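Local coordinates for protein yersinopine synthase (Yersinia pestis, PDB 6C4M) that catalyses the NADPH-dependent reductive condensation of pyruvate with an aminobutanoate-histidine intermediate, the last step in making the metallophore yersinopine, at residues Arg61-Leu66 with Tyr94-Ala99; Asp46-Leu51 with Val102-Arg107; Ala38-Ala43 with Leu234-Ile239. All coordinates share one frame; numbering follows the deposited sequence.

All three contacts lie in or beside the NADP(+)-binding part, whose glycine-rich turn and parallel strands are consistent with a Rossmann-type fold. Along the chain, contact 1 is nested inside contact 2 and contact 2 inside contact 3. Helix 32-44 (contact 3) leads into strand 49-52 (contact 2), then helix 57-68 (contact 1). Strands 49-52 and 93-95 are parallel neighbours, so contacts 1 and 2, centres about 15 Å apart, touch through a probable hydrogen bond from Ile95 N to Leu51 O. The centre of contact 3 is about 18 Å from that of contact 2, which it meets at Leu49, and about 24 Å from that of contact 1. Together they tie successive elements to more distant chain parts.

Contact 1. Residues Arg61-Leu66 with Tyr94-Ala99; sequences RLKQYL and YIDQLA
Lys63 of helix 57-68 crosses the Tyr94 ring at about a right angle and ends on Asp96, just beyond strand 93-95. Its CB lies 3.5 Å from Tyr94 CE1, and CG still touches that side of the ring, at CE1 and CD1. With CG anti to the backbone N (chi1 -178°) and the chain extended beyond it, CD and CE leave the ring and each comes to 3.6 Å from Asp96 OD2. The tip, Lys63 NZ, forms a salt bridge and hydrogen bond of 2.9 Å with Asp96 OD2, approaching from above the carboxylate plane. The rest of the Tyr94 side chain packs against two leucines of the same helix: Leu66 CD1 sits 3.3 Å from Tyr94 CD2, and Leu62 CD2 lies 3.7 Å from Tyr94 CE2 and also touches OH. Helix 57-68 is thereby packed on the sheet of what is probably a Rossmann-type fold, beside the cofactor site: Tyr94 also touches Asn53, and Leu62 touches Ala30, both NADP(+)-binding residues. The chemistry is divided along the lysine, whose methylenes serve the aromatic packing while its ammonium pairs with an acid; this charge pairing probably helps offset the cost of burying the Asp96 carboxylate.

Contact 2. Residues Asp46-Leu51 with Val102-Arg107; sequences DARLGL and VGDWQR
The guanidinium of Arg48 lies flat on the indole of Trp105, with Trp105 CH2 centred over one of its faces at 3.5 Å above the plane, while Asp104 OD1 sits at its edge. This joins the residue before strand 49-52, and the strand's start, to the loop between strands 93-95 and 107-110 of a sheet consistent with a Rossmann-type fold. The planes are 18° apart, and Arg48 CZ stands 4.0 Å from the centroid of the six-membered ring, a cation-pi stack. Arg48 NH2 is offset toward the indole rim and Arg48 O lies at the ring edge. Tip to tip, Arg48 NH2 donates to Asp104 OD1 over 2.6 Å, a short but bent bond (140°) on the syn side, somewhat out of the carboxylate plane, which is turned steeply against the guanidinium. A bend about CG-CD (chi3 73°) turns Arg48 NE out of the line of the extended chain. The salt bridge at the edge and the indole over the face restrict guanidinium rotation. Trp105 also packs on Leu26 and Cys93. Gly50, lacking a side chain, lets the ring approach: Gly50 N is 3.4 Å from Trp105 CZ3 and Gly50 CA 3.5 Å from Trp105 CH2.

Contact 3. Residues Ala38-Ala43 with Leu234-Ile239; sequences AVDISA and LARHHI
Asp40 OD1 accepts two nearly straight hydrogen bonds from consecutive residues, His237 and Arg236. His237 NE2 donates over 2.7 Å to Asp40 OD1; the oxygen lies in the imidazole plane and is met on its syn side. Arg236 NH2 donates over 2.9 Å to the same Asp40 OD1, completing a salt bridge in which the oxygen lies in the guanidinium plane and is met nearly along its C-O axis. Asp40 and His237 approach tip to tip, their planes 45° apart, whereas Asp40 and Arg236 cross obliquely with planes turned by 72°. His237 CG stands anti to the carbonyl carbon, beside the backbone N, and the ring presents its NE2 edge to Asp40. Asp40 OD2 is hydrogen-bonded to Tyr169 OH and His237 ND1 to Thr83 OG1, which helps hold the imidazole's rotation. The neighbouring arginine would be expected to stabilise the buried carboxylate as an anion. Ala43 CB rests over the centre of the guanidinium face, 3.7 Å from Arg236 CZ. Arg236 NE is buried here without a partner. Both donors lie in the type I beta turn Ala235-His238 at the C-terminal end of helix 225-235, which a Schellman motif ends (Ile239 N to Leu234 O, His238 N to Ala235 O). The turn packs against helix 32-44, which also meets helix 225-235 directly, Asp40 on Val233 and Ile41 on Trp229; Val39 packs on strand 87-90, and His237 stacks on Phe209 of strand 203-217.

Contact 1. Residues Arg61-Leu66 with Tyr94-Ala99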
loop_
_atom_site.group_PDB
_atom_site.type_symbol
_atom_site.label_atom_id
_atom_site.label_comp_id
_atom_site.label_asym_id
_atom_site.label_seq_id
_atom_site.Cartn_x
_atom_site.Cartn_y
_atom_site.Cartn_z
ATOM N N ARG A 61 -23.861 -9.880 -34.900
ATOM C CA ARG A 61 -24.830 -10.608 -34.093
ATOM C C ARG A 61 -25.918 -9.674 -33.566
ATOM O O ARG A 61 -27.082 -10.073 -33.456
ATOM C CB ARG A 61 -24.114 -11.328 -32.943
ATOM C CG ARG A 61 -24.940 -12.451 -32.307
ATOM C CD ARG A 61 -24.081 -13.492 -31.615
ATOM N NE ARG A 61 -24.004 -13.286 -30.164
ATOM C CZ ARG A 61 -22.952 -12.801 -29.499
ATOM N NH1 ARG A 61 -21.835 -12.442 -30.128
ATOM N NH2 ARG A 61 -23.025 -12.675 -28.181
ATOM N N LEU A 62 -25.552 -8.436 -33.233
ATOM C CA LEU A 62 -26.531 -7.446 -32.795
ATOM C C LEU A 62 -27.380 -6.978 -33.964
ATOM O O LEU A 62 -28.581 -6.714 -33.805
ATOM C CB LEU A 62 -25.810 -6.263 -32.144
ATOM C CG LEU A 62 -26.639 -5.038 -31.720
ATOM C CD1 LEU A 62 -27.534 -5.406 -30.550
ATOM C CD2 LEU A 62 -25.709 -3.861 -31.362
ATOM N N LYS A 63 -26.769 -6.857 -35.145
ATOM C CA LYS A 63 -27.533 -6.527 -36.339
ATOM C C LYS A 63 -28.600 -7.577 -36.593
ATOM O O LYS A 63 -29.758 -7.254 -36.864
ATOM C CB LYS A 63 -26.601 -6.408 -37.537
ATOM C CG LYS A 63 -27.315 -6.019 -38.844
ATOM C CD LYS A 63 -26.324 -6.006 -40.013
ATOM C CE LYS A 63 -26.888 -5.289 -41.240
ATOM N NZ LYS A 63 -25.921 -5.355 -42.369
ATOM N N GLN A 64 -28.219 -8.852 -36.514
ATOM C CA GLN A 64 -29.181 -9.932 -36.702
ATOM C C GLN A 64 -30.255 -9.896 -35.626
ATOM O O GLN A 64 -31.453 -9.972 -35.922
ATOM C CB GLN A 64 -28.456 -11.279 -36.678
ATOM C CG GLN A 64 -27.517 -11.485 -37.837
ATOM C CD GLN A 64 -26.702 -12.755 -37.705
ATOM O OE1 GLN A 64 -26.754 -13.447 -36.678
ATOM N NE2 GLN A 64 -25.925 -13.054 -38.732
ATOM N N TYR A 65 -29.844 -9.808 -34.361
ATOM C CA TYR A 65 -30.821 -9.794 -33.285
ATOM C C TYR A 65 -31.852 -8.683 -33.483
ATOM O O TYR A 65 -33.056 -8.905 -33.333
ATOM C CB TYR A 65 -30.112 -9.637 -31.943
ATOM C CG TYR A 65 -31.059 -9.180 -30.859
ATOM C CD1 TYR A 65 -31.786 -10.097 -30.116
ATOM C CD2 TYR A 65 -31.251 -7.825 -30.605
ATOM C CE1 TYR A 65 -32.659 -9.685 -29.133
ATOM C CE2 TYR A 65 -32.124 -7.406 -29.626
ATOM C CZ TYR A 65 -32.823 -8.343 -28.890
ATOM O OH TYR A 65 -33.696 -7.921 -27.916
ATOM N N LEU A 66 -31.397 -7.471 -33.808
ATOM C CA LEU A 66 -32.318 -6.340 -33.840
ATOM C C LEU A 66 -33.284 -6.430 -35.000
ATOM O O LEU A 66 -34.425 -5.977 -34.884
ATOM C CB LEU A 66 -31.557 -5.032 -33.928
ATOM C CG LEU A 66 -30.755 -4.679 -32.694
ATOM C CD1 LEU A 66 -29.945 -3.450 -33.022
ATOM C CD2 LEU A 66 -31.686 -4.423 -31.503
ATOM N N TYR A 94 -31.170 0.727 -37.334
ATOM C CA TYR A 94 -29.836 0.213 -37.058
ATOM C C TYR A 94 -29.081 0.111 -38.368
ATOM O O TYR A 94 -29.626 -0.380 -39.363
ATOM C CB TYR A 94 -29.889 -1.149 -36.364
ATOM C CG TYR A 94 -28.535 -1.730 -35.985
ATOM C CD1 TYR A 94 -27.824 -2.538 -36.860
ATOM C CD2 TYR A 94 -27.986 -1.490 -34.730
ATOM C CE1 TYR A 94 -26.590 -3.088 -36.493
ATOM C CE2 TYR A 94 -26.781 -2.006 -34.369
ATOM C CZ TYR A 94 -26.080 -2.812 -35.249
ATOM O OH TYR A 94 -24.874 -3.343 -34.856
ATOM N N ILE A 95 -27.841 0.606 -38.368
ATOM C CA ILE A 95 -26.965 0.566 -39.530
ATOM C C ILE A 95 -25.595 0.062 -39.096
ATOM O O ILE A 95 -25.212 0.150 -37.925
ATOM C CB ILE A 95 -26.824 1.942 -40.200
ATOM C CG1 ILE A 95 -26.407 2.979 -39.149
ATOM C CG2 ILE A 95 -28.130 2.306 -40.936
ATOM C CD1 ILE A 95 -26.063 4.364 -39.734
ATOM N N ASP A 96 -24.853 -0.464 -40.072
ATOM C CA ASP A 96 -23.486 -0.896 -39.856
ATOM C C ASP A 96 -22.542 -0.315 -40.893
ATOM O O ASP A 96 -21.415 -0.771 -41.006
ATOM C CB ASP A 96 -23.391 -2.425 -39.841
ATOM C CG ASP A 96 -23.627 -3.041 -41.199
ATOM O OD1 ASP A 96 -24.009 -2.293 -42.117
ATOM O OD2 ASP A 96 -23.442 -4.271 -41.325
ATOM N N GLN A 97 -22.970 0.693 -41.625
ATOM C CA GLN A 97 -22.117 1.427 -42.543
ATOM C C GLN A 97 -22.406 2.900 -42.330
ATOM O O GLN A 97 -23.568 3.320 -42.381
ATOM C CB GLN A 97 -22.373 1.044 -44.027
ATOM C CG GLN A 97 -21.803 -0.295 -44.468
ATOM C CD GLN A 97 -20.313 -0.468 -44.152
ATOM O OE1 GLN A 97 -19.489 0.424 -44.393
ATOM N NE2 GLN A 97 -19.968 -1.622 -43.591
ATOM N N LEU A 98 -21.363 3.674 -42.067
ATOM C CA LEU A 98 -21.534 5.091 -41.789
ATOM C C LEU A 98 -22.006 5.857 -43.010
ATOM O O LEU A 98 -22.652 6.914 -42.873
ATOM C CB LEU A 98 -20.220 5.644 -41.268
ATOM C CG LEU A 98 -19.866 5.123 -39.865
ATOM C CD1 LEU A 98 -18.386 5.328 -39.578
ATOM C CD2 LEU A 98 -20.697 5.846 -38.844
ATOM N N ALA A 99 -21.731 5.340 -44.205
ATOM C CA ALA A 99 -22.340 5.935 -45.388
ATOM C C ALA A 99 -23.849 5.873 -45.338
ATOM O O ALA A 99 -24.505 6.603 -46.082
ATOM C CB ALA A 99 -21.826 5.239 -46.649
#

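Contact 2. Residues Asp46-Leu51 with Val102-Arg107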
loop_
_atom_site.group_PDB
_atom_site.type_symbol
_atom_site.label_atom_id
_atom_site.label_comp_id
_atom_site.label_asym_id
_atom_site.label_seq_id
_atom_site.Cartn_x
_atom_site.Cartn_y
_atom_site.Cartn_z
ATOM N N ASP A 46 -39.756 11.440 -26.101
ATOM C CA ASP A 46 -40.179 10.511 -27.145
ATOM C C ASP A 46 -39.416 10.884 -28.411
ATOM O O ASP A 46 -39.825 11.766 -29.167
ATOM C CB ASP A 46 -41.689 10.549 -27.353
ATOM C CG ASP A 46 -42.154 9.548 -28.398
ATOM O OD1 ASP A 46 -41.734 8.374 -28.315
ATOM O OD2 ASP A 46 -42.927 9.933 -29.300
ATOM N N ALA A 47 -38.300 10.217 -28.637
ATOM C CA ALA A 47 -37.415 10.553 -29.744
ATOM C C ALA A 47 -37.136 9.310 -30.577
ATOM O O ALA A 47 -37.023 8.201 -30.042
ATOM C CB ALA A 47 -36.116 11.159 -29.212
ATOM N N ARG A 48 -37.064 9.486 -31.889
ATOM C CA ARG A 48 -36.644 8.385 -32.735
ATOM C C ARG A 48 -35.172 8.105 -32.463
ATOM O O ARG A 48 -34.369 9.030 -32.307
ATOM C CB ARG A 48 -36.879 8.707 -34.207
ATOM C CG ARG A 48 -36.705 7.489 -35.123
ATOM C CD ARG A 48 -37.268 7.715 -36.510
ATOM N NE ARG A 48 -36.414 8.627 -37.268
ATOM C CZ ARG A 48 -35.609 8.278 -38.267
ATOM N NH1 ARG A 48 -35.527 7.010 -38.682
ATOM N NH2 ARG A 48 -34.881 9.218 -38.859
ATOM N N LEU A 49 -34.825 6.828 -32.345
ATOM C CA LEU A 49 -33.474 6.429 -31.961
ATOM C C LEU A 49 -32.846 5.573 -33.052
ATOM O O LEU A 49 -33.404 4.540 -33.442
ATOM C CB LEU A 49 -33.479 5.665 -30.632
ATOM C CG LEU A 49 -33.658 6.503 -29.375
ATOM C CD1 LEU A 49 -33.671 5.592 -28.138
ATOM C CD2 LEU A 49 -32.554 7.537 -29.254
ATOM N N GLY A 50 -31.691 6.013 -33.538
ATOM C CA GLY A 50 -30.868 5.208 -34.422
ATOM C C GLY A 50 -29.613 4.709 -33.732
ATOM O O GLY A 50 -29.191 5.278 -32.719
ATOM N N LEU A 51 -29.013 3.647 -34.268
ATOM C CA LEU A 51 -27.855 3.014 -33.656
ATOM C C LEU A 51 -26.935 2.539 -34.766
ATOM O O LEU A 51 -27.409 1.944 -35.730
ATOM C CB LEU A 51 -28.277 1.833 -32.773
ATOM C CG LEU A 51 -27.214 1.181 -31.898
ATOM C CD1 LEU A 51 -26.632 2.199 -30.944
ATOM C CD2 LEU A 51 -27.821 0.021 -31.125
ATOM N N VAL A 102 -27.581 8.912 -42.616
ATOM C CA VAL A 102 -28.214 9.935 -43.444
ATOM C C VAL A 102 -29.671 10.112 -43.037
ATOM O O VAL A 102 -30.286 9.230 -42.440
ATOM C CB VAL A 102 -28.175 9.583 -44.946
ATOM C CG1 VAL A 102 -26.765 9.352 -45.392
ATOM C CG2 VAL A 102 -29.034 8.371 -45.238
ATOM N N GLY A 103 -30.237 11.235 -43.438
ATOM C CA GLY A 103 -31.648 11.484 -43.184
ATOM C C GLY A 103 -31.902 12.628 -42.230
ATOM O O GLY A 103 -31.135 13.595 -42.197
ATOM N N ASP A 104 -32.974 12.546 -41.445
ATOM C CA ASP A 104 -33.419 13.700 -40.683
ATOM C C ASP A 104 -32.842 13.744 -39.272
ATOM O O ASP A 104 -33.305 14.552 -38.454
ATOM C CB ASP A 104 -34.954 13.726 -40.629
ATOM C CG ASP A 104 -35.529 12.553 -39.840
ATOM O OD1 ASP A 104 -34.733 11.828 -39.186
ATOM O OD2 ASP A 104 -36.766 12.348 -39.862
ATOM N N TRP A 105 -31.863 12.887 -38.956
ATOM C CA TRP A 105 -31.233 12.921 -37.649
ATOM C C TRP A 105 -30.786 14.338 -37.304
ATOM O O TRP A 105 -30.081 14.987 -38.081
ATOM C CB TRP A 105 -30.020 11.973 -37.605
ATOM C CG TRP A 105 -30.360 10.591 -38.048
ATOM C CD1 TRP A 105 -30.008 9.993 -39.234
ATOM C CD2 TRP A 105 -31.164 9.638 -37.342
ATOM N NE1 TRP A 105 -30.530 8.719 -39.291
ATOM C CE2 TRP A 105 -31.244 8.477 -38.150
ATOM C CE3 TRP A 105 -31.798 9.641 -36.095
ATOM C CZ2 TRP A 105 -31.945 7.342 -37.757
ATOM C CZ3 TRP A 105 -32.486 8.506 -35.703
ATOM C CH2 TRP A 105 -32.559 7.377 -36.537
ATOM N N GLN A 106 -31.139 14.788 -36.102
ATOM C CA GLN A 106 -30.723 16.109 -35.640
ATOM C C GLN A 106 -29.639 16.076 -34.572
ATOM O O GLN A 106 -29.029 17.115 -34.302
ATOM C CB GLN A 106 -31.935 16.881 -35.133
ATOM C CG GLN A 106 -32.961 17.023 -36.267
ATOM C CD GLN A 106 -34.038 18.029 -35.975
ATOM O OE1 GLN A 106 -33.854 18.930 -35.173
ATOM N NE2 GLN A 106 -35.158 17.906 -36.679
ATOM N N ARG A 107 -29.357 14.914 -33.997
ATOM C CA ARG A 107 -28.320 14.786 -32.982
ATOM C C ARG A 107 -27.564 13.499 -33.266
ATOM O O ARG A 107 -28.172 12.434 -33.453
ATOM C CB ARG A 107 -28.943 14.799 -31.578
ATOM C CG ARG A 107 -27.987 14.569 -30.463
ATOM C CD ARG A 107 -28.724 14.357 -29.159
ATOM N NE ARG A 107 -29.465 15.528 -28.709
ATOM C CZ ARG A 107 -30.768 15.535 -28.426
ATOM N NH1 ARG A 107 -31.502 14.438 -28.571
ATOM N NH2 ARG A 107 -31.341 16.640 -27.969
#

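Contact 3. Residues Ala38-Ala43 with Leu234-Ile239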
loop_
_atom_site.group_PDB
_atom_site.type_symbol
_atom_site.label_atom_id
_atom_site.label_comp_id
_atom_site.label_asym_id
_atom_site.label_seq_id
_atom_site.Cartn_x
_atom_site.Cartn_y
_atom_site.Cartn_z
ATOM N N ALA A 38 -29.188 4.993 -24.490
ATOM C CA ALA A 38 -30.451 4.909 -25.220
ATOM C C ALA A 38 -31.639 4.888 -24.274
ATOM O O ALA A 38 -32.668 5.522 -24.545
ATOM C CB ALA A 38 -30.469 3.672 -26.109
ATOM N N VAL A 39 -31.524 4.151 -23.164
ATOM C CA VAL A 39 -32.602 4.131 -22.177
ATOM C C VAL A 39 -32.801 5.518 -21.591
ATOM O O VAL A 39 -33.935 5.994 -21.452
ATOM C CB VAL A 39 -32.291 3.089 -21.087
ATOM C CG1 VAL A 39 -33.181 3.284 -19.860
ATOM C CG2 VAL A 39 -32.457 1.695 -21.650
ATOM N N ASP A 40 -31.697 6.198 -21.265
ATOM C CA ASP A 40 -31.777 7.529 -20.675
ATOM C C ASP A 40 -32.446 8.531 -21.616
ATOM O O ASP A 40 -33.215 9.393 -21.169
ATOM C CB ASP A 40 -30.376 7.991 -20.281
ATOM C CG ASP A 40 -29.886 7.327 -18.984
ATOM O OD1 ASP A 40 -30.730 6.738 -18.276
ATOM O OD2 ASP A 40 -28.679 7.390 -18.682
ATOM N N ILE A 41 -32.182 8.431 -22.924
ATOM C CA ILE A 41 -32.825 9.343 -23.866
ATOM C C ILE A 41 -34.316 9.039 -23.961
ATOM O O ILE A 41 -35.157 9.943 -23.910
ATOM C CB ILE A 41 -32.148 9.257 -25.247
ATOM C CG1 ILE A 41 -30.686 9.690 -25.136
ATOM C CG2 ILE A 41 -32.899 10.145 -26.258
ATOM C CD1 ILE A 41 -29.890 9.478 -26.385
ATOM N N SER A 42 -34.656 7.759 -24.126
ATOM C CA SER A 42 -36.045 7.330 -24.224
ATOM C C SER A 42 -36.832 7.648 -22.953
ATOM O O SER A 42 -38.046 7.887 -23.010
ATOM C CB SER A 42 -36.080 5.828 -24.515
ATOM O OG SER A 42 -37.391 5.374 -24.806
ATOM N N ALA A 43 -36.168 7.658 -21.800
ATOM C CA ALA A 43 -36.850 7.969 -20.555
ATOM C C ALA A 43 -37.094 9.458 -20.405
ATOM O O ALA A 43 -37.931 9.859 -19.593
ATOM C CB ALA A 43 -36.030 7.465 -19.353
ATOM N N LEU A 234 -28.969 13.527 -17.432
ATOM C CA LEU A 234 -28.085 13.024 -16.389
ATOM C C LEU A 234 -28.673 13.201 -14.984
ATOM O O LEU A 234 -28.334 12.432 -14.071
ATOM C CB LEU A 234 -26.726 13.720 -16.491
ATOM C CG LEU A 234 -25.897 13.508 -17.783
ATOM C CD1 LEU A 234 -24.414 13.845 -17.562
ATOM C CD2 LEU A 234 -26.025 12.098 -18.327
ATOM N N ALA A 235 -29.531 14.211 -14.786
ATOM C CA ALA A 235 -30.126 14.471 -13.475
ATOM C C ALA A 235 -31.021 13.332 -12.999
ATOM O O ALA A 235 -31.255 13.204 -11.793
ATOM C CB ALA A 235 -30.932 15.778 -13.512
ATOM N N ARG A 236 -31.536 12.513 -13.911
ATOM C CA ARG A 236 -32.327 11.353 -13.520
ATOM C C ARG A 236 -31.531 10.356 -12.678
ATOM O O ARG A 236 -32.130 9.529 -11.982
ATOM C CB ARG A 236 -32.867 10.666 -14.760
ATOM C CG ARG A 236 -34.075 9.801 -14.510
ATOM C CD ARG A 236 -34.617 9.273 -15.830
ATOM N NE ARG A 236 -33.759 8.234 -16.393
ATOM C CZ ARG A 236 -34.000 6.928 -16.319
ATOM N NH1 ARG A 236 -35.081 6.471 -15.705
ATOM N NH2 ARG A 236 -33.158 6.065 -16.868
ATOM N N HIS A 237 -30.201 10.406 -12.739
ATOM C CA HIS A 237 -29.326 9.550 -11.950
ATOM C C HIS A 237 -28.530 10.356 -10.934
ATOM O O HIS A 237 -27.553 9.856 -10.369
ATOM C CB HIS A 237 -28.395 8.751 -12.869
ATOM C CG HIS A 237 -29.128 7.906 -13.857
ATOM N ND1 HIS A 237 -29.972 6.882 -13.477
ATOM C CD2 HIS A 237 -29.197 7.970 -15.213
ATOM C CE1 HIS A 237 -30.503 6.330 -14.558
ATOM N NE2 HIS A 237 -30.057 6.977 -15.622
ATOM N N HIS A 238 -28.952 11.594 -10.678
ATOM C CA HIS A 238 -28.350 12.446 -9.662
ATOM C C HIS A 238 -26.926 12.813 -10.016
ATOM O O HIS A 238 -26.115 13.100 -9.142
ATOM C CB HIS A 238 -28.401 11.793 -8.278
ATOM C CG HIS A 238 -29.786 11.409 -7.865
ATOM N ND1 HIS A 238 -30.905 12.012 -8.394
ATOM C CD2 HIS A 238 -30.237 10.467 -7.005
ATOM C CE1 HIS A 238 -31.987 11.472 -7.864
ATOM N NE2 HIS A 238 -31.609 10.530 -7.021
ATOM N N ILE A 239 -26.629 12.814 -11.306
ATOM C CA ILE A 239 -25.323 13.200 -11.806
ATOM C C ILE A 239 -25.318 14.711 -11.959
ATOM O O ILE A 239 -26.140 15.273 -12.695
ATOM C CB ILE A 239 -25.025 12.503 -13.144
ATOM C CG1 ILE A 239 -25.077 10.984 -12.968
ATOM C CG2 ILE A 239 -23.693 12.959 -13.713
ATOM C CD1 ILE A 239 -25.312 10.257 -14.281
#